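Local coordinates for protein agarase (PDB 6XJ9) that probably hydrolyses agarose, the galactan of marine red algae, as a glycoside hydrolase of family 50, at residues Tyr717-Ile722 with Arg742-Met747; Val734-Val739 with Glu746-Ala751. One frame throughout, in Å; residues are numbered along the deposited sequence.

Interaction 1: Tyr717-Ile722 with Arg742-Met747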
loop_
_atom_site.group_PDB
_atom_site.type_symbol
_atom_site.label_atom_id
_atom_site.label_comp_id
_atom_site.label_asym_id
_atom_site.label_seq_id
_atom_site.Cartn_x
_atom_site.Cartn_y
_atom_site.Cartn_z
ATOM N N TYR A 717 11.706 -15.647 -4.807
ATOM C CA TYR A 717 11.694 -15.380 -3.374
ATOM C C TYR A 717 12.359 -14.044 -3.067
ATOM O O TYR A 717 11.781 -13.176 -2.399
ATOM C CB TYR A 717 12.384 -16.530 -2.625
ATOM C CG TYR A 717 12.287 -16.506 -1.113
ATOM C CD1 TYR A 717 11.279 -15.822 -0.444
ATOM C CD2 TYR A 717 13.190 -17.236 -0.349
ATOM C CE1 TYR A 717 11.201 -15.815 0.945
ATOM C CE2 TYR A 717 13.132 -17.240 1.035
ATOM C CZ TYR A 717 12.131 -16.536 1.680
ATOM O OH TYR A 717 12.089 -16.566 3.041
ATOM N N ILE A 718 13.593 -13.927 -3.554
ATOM C CA ILE A 718 14.512 -12.840 -3.276
ATOM C C ILE A 718 14.645 -11.987 -4.533
ATOM O O ILE A 718 14.741 -12.535 -5.632
ATOM C CB ILE A 718 15.881 -13.438 -2.909
ATOM C CG1 ILE A 718 15.754 -14.421 -1.744
ATOM C CG2 ILE A 718 16.899 -12.338 -2.630
ATOM C CD1 ILE A 718 16.718 -15.586 -1.801
ATOM N N ASP A 719 14.669 -10.659 -4.356
ATOM C CA ASP A 719 14.986 -9.753 -5.451
ATOM C C ASP A 719 16.295 -10.189 -6.106
ATOM O O ASP A 719 17.219 -10.672 -5.440
ATOM C CB ASP A 719 15.227 -8.318 -4.971
ATOM C CG ASP A 719 13.991 -7.471 -4.779
ATOM O OD1 ASP A 719 13.025 -7.652 -5.533
ATOM O OD2 ASP A 719 14.031 -6.583 -3.895
ATOM N N SER A 720 16.374 -10.006 -7.428
ATOM C CA SER A 720 17.630 -10.230 -8.123
ATOM C C SER A 720 18.639 -9.210 -7.601
ATOM O O SER A 720 18.224 -8.148 -7.150
ATOM C CB SER A 720 17.440 -10.097 -9.607
ATOM O OG SER A 720 16.865 -11.282 -10.143
ATOM N N PRO A 721 19.967 -9.498 -7.600
ATOM C CA PRO A 721 20.961 -8.482 -7.254
ATOM C C PRO A 721 20.719 -7.209 -8.053
ATOM O O PRO A 721 20.315 -7.262 -9.217
ATOM C CB PRO A 721 22.293 -9.127 -7.641
ATOM C CG PRO A 721 22.016 -10.613 -7.454
ATOM C CD PRO A 721 20.579 -10.800 -7.906
ATOM N N ILE A 722 20.964 -6.067 -7.410
ATOM C CA ILE A 722 20.750 -4.785 -8.058
ATOM C C ILE A 722 21.699 -4.637 -9.248
ATOM O O ILE A 722 21.373 -3.933 -10.199
ATOM C CB ILE A 722 20.854 -3.624 -7.043
ATOM C CG1 ILE A 722 20.523 -2.266 -7.667
ATOM C CG2 ILE A 722 22.204 -3.618 -6.353
ATOM C CD1 ILE A 722 20.436 -1.126 -6.666
ATOM N N ARG A 742 14.063 -8.404 4.062
ATOM C CA ARG A 742 12.824 -7.785 4.490
ATOM C C ARG A 742 11.716 -8.121 3.495
ATOM O O ARG A 742 11.746 -7.651 2.359
ATOM C CB ARG A 742 12.958 -6.263 4.591
ATOM C CG ARG A 742 13.917 -5.791 5.675
ATOM C CD ARG A 742 14.011 -4.274 5.778
ATOM N NE ARG A 742 14.411 -3.882 7.126
ATOM C CZ ARG A 742 14.464 -2.635 7.576
ATOM N NH1 ARG A 742 14.188 -1.630 6.764
ATOM N NH2 ARG A 742 14.820 -2.398 8.831
ATOM N N PRO A 743 10.676 -8.881 3.917
ATOM C CA PRO A 743 9.495 -9.085 3.081
ATOM C C PRO A 743 8.879 -7.746 2.680
ATOM O O PRO A 743 8.796 -6.818 3.485
ATOM C CB PRO A 743 8.549 -9.872 4.010
ATOM C CG PRO A 743 9.494 -10.586 4.954
ATOM C CD PRO A 743 10.574 -9.560 5.224
ATOM N N TYR A 744 8.473 -7.660 1.411
ATOM C CA TYR A 744 7.691 -6.541 0.905
ATOM C C TYR A 744 6.290 -6.633 1.495
ATOM O O TYR A 744 5.532 -7.535 1.153
ATOM C CB TYR A 744 7.644 -6.573 -0.628
ATOM C CG TYR A 744 8.920 -6.149 -1.315
ATOM C CD1 TYR A 744 9.244 -4.804 -1.441
ATOM C CD2 TYR A 744 9.799 -7.081 -1.849
ATOM C CE1 TYR A 744 10.416 -4.394 -2.063
ATOM C CE2 TYR A 744 10.969 -6.688 -2.484
ATOM C CZ TYR A 744 11.279 -5.341 -2.593
ATOM O OH TYR A 744 12.430 -4.944 -3.223
ATOM N N ILE A 745 5.979 -5.693 2.398
ATOM C CA ILE A 745 4.846 -5.804 3.304
ATOM C C ILE A 745 3.538 -5.890 2.516
ATOM O O ILE A 745 2.663 -6.684 2.870
ATOM C CB ILE A 745 4.856 -4.651 4.335
ATOM C CG1 ILE A 745 5.732 -5.001 5.541
ATOM C CG2 ILE A 745 3.441 -4.285 4.758
ATOM C CD1 ILE A 745 5.947 -3.860 6.529
ATOM N N GLU A 746 3.427 -5.093 1.439
ATOM C CA GLU A 746 2.207 -5.013 0.643
ATOM C C GLU A 746 1.952 -6.353 -0.054
ATOM O O GLU A 746 0.804 -6.786 -0.177
ATOM C CB GLU A 746 2.283 -3.878 -0.387
ATOM C CG GLU A 746 2.369 -2.480 0.218
ATOM C CD GLU A 746 3.759 -1.951 0.539
ATOM O OE1 GLU A 746 4.756 -2.711 0.384
ATOM O OE2 GLU A 746 3.848 -0.777 0.949
ATOM N N MET A 747 3.035 -7.018 -0.470
ATOM C CA MET A 747 2.955 -8.299 -1.162
ATOM C C MET A 747 2.463 -9.381 -0.188
ATOM O O MET A 747 1.583 -10.182 -0.517
ATOM C CB MET A 747 4.323 -8.671 -1.744
ATOM C CG MET A 747 4.836 -7.698 -2.815
ATOM S SD MET A 747 3.661 -7.463 -4.178
ATOM C CE MET A 747 3.636 -9.117 -4.869
#

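Interaction 2: Val734-Val739 with Glu746-Ala751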
loop_
_atom_site.group_PDB
_atom_site.type_symbol
_atom_site.label_atom_id
_atom_site.label_comp_id
_atom_site.label_asym_id
_atom_site.label_seq_id
_atom_site.Cartn_x
_atom_site.Cartn_y
_atom_site.Cartn_z
ATOM N N VAL A 734 11.815 -8.813 -8.608
ATOM C CA VAL A 734 11.044 -10.051 -8.687
ATOM C C VAL A 734 10.802 -10.646 -7.292
ATOM O O VAL A 734 10.103 -11.647 -7.154
ATOM C CB VAL A 734 11.725 -11.099 -9.596
ATOM C CG1 VAL A 734 11.556 -10.816 -11.086
ATOM C CG2 VAL A 734 13.190 -11.313 -9.247
ATOM N N GLY A 735 11.410 -10.066 -6.254
ATOM C CA GLY A 735 11.397 -10.675 -4.929
ATOM C C GLY A 735 10.102 -10.421 -4.159
ATOM O O GLY A 735 9.541 -9.326 -4.219
ATOM N N PHE A 736 9.654 -11.447 -3.418
ATOM C CA PHE A 736 8.715 -11.263 -2.314
ATOM C C PHE A 736 9.410 -10.590 -1.128
ATOM O O PHE A 736 8.743 -9.984 -0.279
ATOM C CB PHE A 736 8.046 -12.590 -1.934
ATOM C CG PHE A 736 6.551 -12.605 -2.148
ATOM C CD1 PHE A 736 5.678 -12.619 -1.072
ATOM C CD2 PHE A 736 6.014 -12.558 -3.425
ATOM C CE1 PHE A 736 4.305 -12.606 -1.268
ATOM C CE2 PHE A 736 4.643 -12.549 -3.621
ATOM C CZ PHE A 736 3.788 -12.572 -2.542
ATOM N N ILE A 737 10.749 -10.717 -1.083
ATOM C CA ILE A 737 11.595 -10.109 -0.062
ATOM C C ILE A 737 12.786 -9.418 -0.735
ATOM O O ILE A 737 13.225 -9.833 -1.808
ATOM C CB ILE A 737 12.090 -11.159 0.960
ATOM C CG1 ILE A 737 13.332 -11.904 0.463
ATOM C CG2 ILE A 737 10.982 -12.112 1.400
ATOM C CD1 ILE A 737 13.730 -13.082 1.319
ATOM N N SER A 738 13.342 -8.402 -0.058
ATOM C CA SER A 738 14.482 -7.634 -0.545
ATOM C C SER A 738 15.795 -8.340 -0.218
ATOM O O SER A 738 15.813 -9.373 0.446
ATOM C CB SER A 738 14.472 -6.238 0.049
ATOM O OG SER A 738 14.866 -6.286 1.418
ATOM N N VAL A 739 16.909 -7.739 -0.661
ATOM C CA VAL A 739 18.246 -8.268 -0.456
ATOM C C VAL A 739 18.630 -8.270 1.032
ATOM O O VAL A 739 19.570 -8.961 1.418
ATOM C CB VAL A 739 19.253 -7.451 -1.294
ATOM C CG1 VAL A 739 19.323 -5.996 -0.843
ATOM C CG2 VAL A 739 20.634 -8.071 -1.309
ATOM N N GLU A 746 3.427 -5.093 1.439
ATOM C CA GLU A 746 2.207 -5.013 0.643
ATOM C C GLU A 746 1.952 -6.353 -0.054
ATOM O O GLU A 746 0.804 -6.786 -0.177
ATOM C CB GLU A 746 2.283 -3.878 -0.387
ATOM C CG GLU A 746 2.369 -2.480 0.218
ATOM C CD GLU A 746 3.759 -1.951 0.539
ATOM O OE1 GLU A 746 4.756 -2.711 0.384
ATOM O OE2 GLU A 746 3.848 -0.777 0.949
ATOM N N MET A 747 3.035 -7.018 -0.470
ATOM C CA MET A 747 2.955 -8.299 -1.162
ATOM C C MET A 747 2.463 -9.381 -0.188
ATOM O O MET A 747 1.583 -10.182 -0.517
ATOM C CB MET A 747 4.323 -8.671 -1.744
ATOM C CG MET A 747 4.836 -7.698 -2.815
ATOM S SD MET A 747 3.661 -7.463 -4.178
ATOM C CE MET A 747 3.636 -9.117 -4.869
ATOM N N ILE A 748 3.001 -9.350 1.036
ATOM C CA ILE A 748 2.711 -10.335 2.069
ATOM C C ILE A 748 1.237 -10.251 2.460
ATOM O O ILE A 748 0.586 -11.282 2.622
ATOM C CB ILE A 748 3.662 -10.141 3.276
ATOM C CG1 ILE A 748 4.934 -10.982 3.141
ATOM C CG2 ILE A 748 2.963 -10.430 4.594
ATOM C CD1 ILE A 748 5.787 -10.656 1.950
ATOM N N GLU A 749 0.728 -9.017 2.599
ATOM C CA GLU A 749 -0.652 -8.765 2.988
ATOM C C GLU A 749 -1.597 -9.264 1.900
ATOM O O GLU A 749 -2.616 -9.889 2.196
ATOM C CB GLU A 749 -0.880 -7.278 3.280
ATOM C CG GLU A 749 -0.129 -6.775 4.506
ATOM C CD GLU A 749 -0.596 -7.379 5.817
ATOM O OE1 GLU A 749 -1.742 -7.092 6.207
ATOM O OE2 GLU A 749 0.175 -8.160 6.428
ATOM N N ALA A 750 -1.253 -8.990 0.635
ATOM C CA ALA A 750 -2.082 -9.430 -0.476
ATOM C C ALA A 750 -2.053 -10.953 -0.592
ATOM O O ALA A 750 -3.088 -11.572 -0.823
ATOM C CB ALA A 750 -1.662 -8.764 -1.761
ATOM N N ALA A 751 -0.864 -11.541 -0.418
ATOM C CA ALA A 751 -0.701 -12.986 -0.439
ATOM C C ALA A 751 -1.562 -13.638 0.644
ATOM O O ALA A 751 -2.241 -14.633 0.371
ATOM C CB ALA A 751 0.756 -13.351 -0.295
#

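Interaction 1: Tyr717-Ile722 with Arg742-Met747
Tyr-744 reaches Asp-719 with the end of its side chain, and a single hydrogen bond carries the contact. The phenol OH of Tyr-744 donates to OD2 of Asp-719 at 2.4 Å, a very short separation whose exact value is doubtful at this resolution. The angle at OH, between CZ of Tyr-744 and OD2 of Asp-719, is about 120°, and the oxygen lies at the ring edge, near its plane, on the CE2 side. The two side chains meet at roughly a right angle, with the carboxylate plane turned 65° from the ring. In Tyr-744 the ring is swung beside the backbone N (chi1 -74°), which sends the long side chain off the N-cap position of helix 745-763 and back toward the loop after strand 709-714.

A second shell fixes both partners. OD1 of Asp-719 accepts from ND2 of Asn-733 and from the backbone N of Gly-735, so each carboxylate oxygen is engaged and the group is hindered from turning. The Tyr-744 ring makes a cation-pi contact with Arg-692 of helix 689-704, and its side chain also touches Gln-689. Both segments belong to the connection from strand 709-714 to helix 745-763, in what is probably this family's (beta/alpha)8 barrel. With the phenol as donor, the buried carboxylate gathers three N-H or O-H groups from separate points of that connection, tying the helix start to the loop by directional polar bonds.

Interaction 2: Val734-Val739 with Glu746-Ala751
Phe-736 drives its ring against the first turns of helix 745-763, the helix that follows the last strand of the probable catalytic (beta/alpha)8 barrel. The tight part of the contact is apolar. CB of Met-747 stands over one ring face in a CH-pi contact, 4.0 Å from the centroid of the Phe-736 ring and 14° off its normal. Bent at chi2 and chi3, the methionine chain curls round to lay CE 3.8 Å from CE2 of Phe-736. CB of Ala-751, one turn further along the helix, meets the ring edge near its plane, 3.8 Å from CE1 of Phe-736, while CD1 of Ile-748 approaches obliquely to 3.6 Å from CD1 of Phe-736. With chi1 at -117°, the phenylalanine departs from a staggered rotamer, and Trp-714 and Phe-430 make edge-to-face contacts that help enclose it. Replacing Phe-736 by an alanine would take the ring away, which is likely to leave a gap between loop and helix and Met-747 CB without its CH-pi partner.

Glu-746 and Glu-749, partly exposed, make no contact with 734-739: Glu-746 rests on helix 689-704, while Glu-749 pairs with Lys-752 and packs against Glu-749 of the second subunit. Back at the ring, O of Met-747 lies 3.7 Å from CE1 of Phe-736 while accepting the helical bond from N of Ala-751 at 2.8 Å.

How the interactions relate
Leaving strand 709-714, the chain passes through 717-722, runs without regular structure to 734-739, and then turns into helix 745-763. Interaction 1 closes the longer loop, bringing the start of this connection to the helix N-cap; interaction 2 closes a shorter one, from the later part of the loop to the first helical turns. The two closures cross, since 734-739 lies between the segments of interaction 1 but pairs with 746-751, which overlaps 742-747 at Glu-746 and Met-747 and runs on past it. Backbone contacts, probably hydrogen bonds, knit them together: Tyr-717 O to Ile-737 N at 3.0 Å, and Tyr-744 N to Phe-736 O at 2.9 Å. Polar and apolar contacts thus join two parts of the loop to the start of the C-terminal helix.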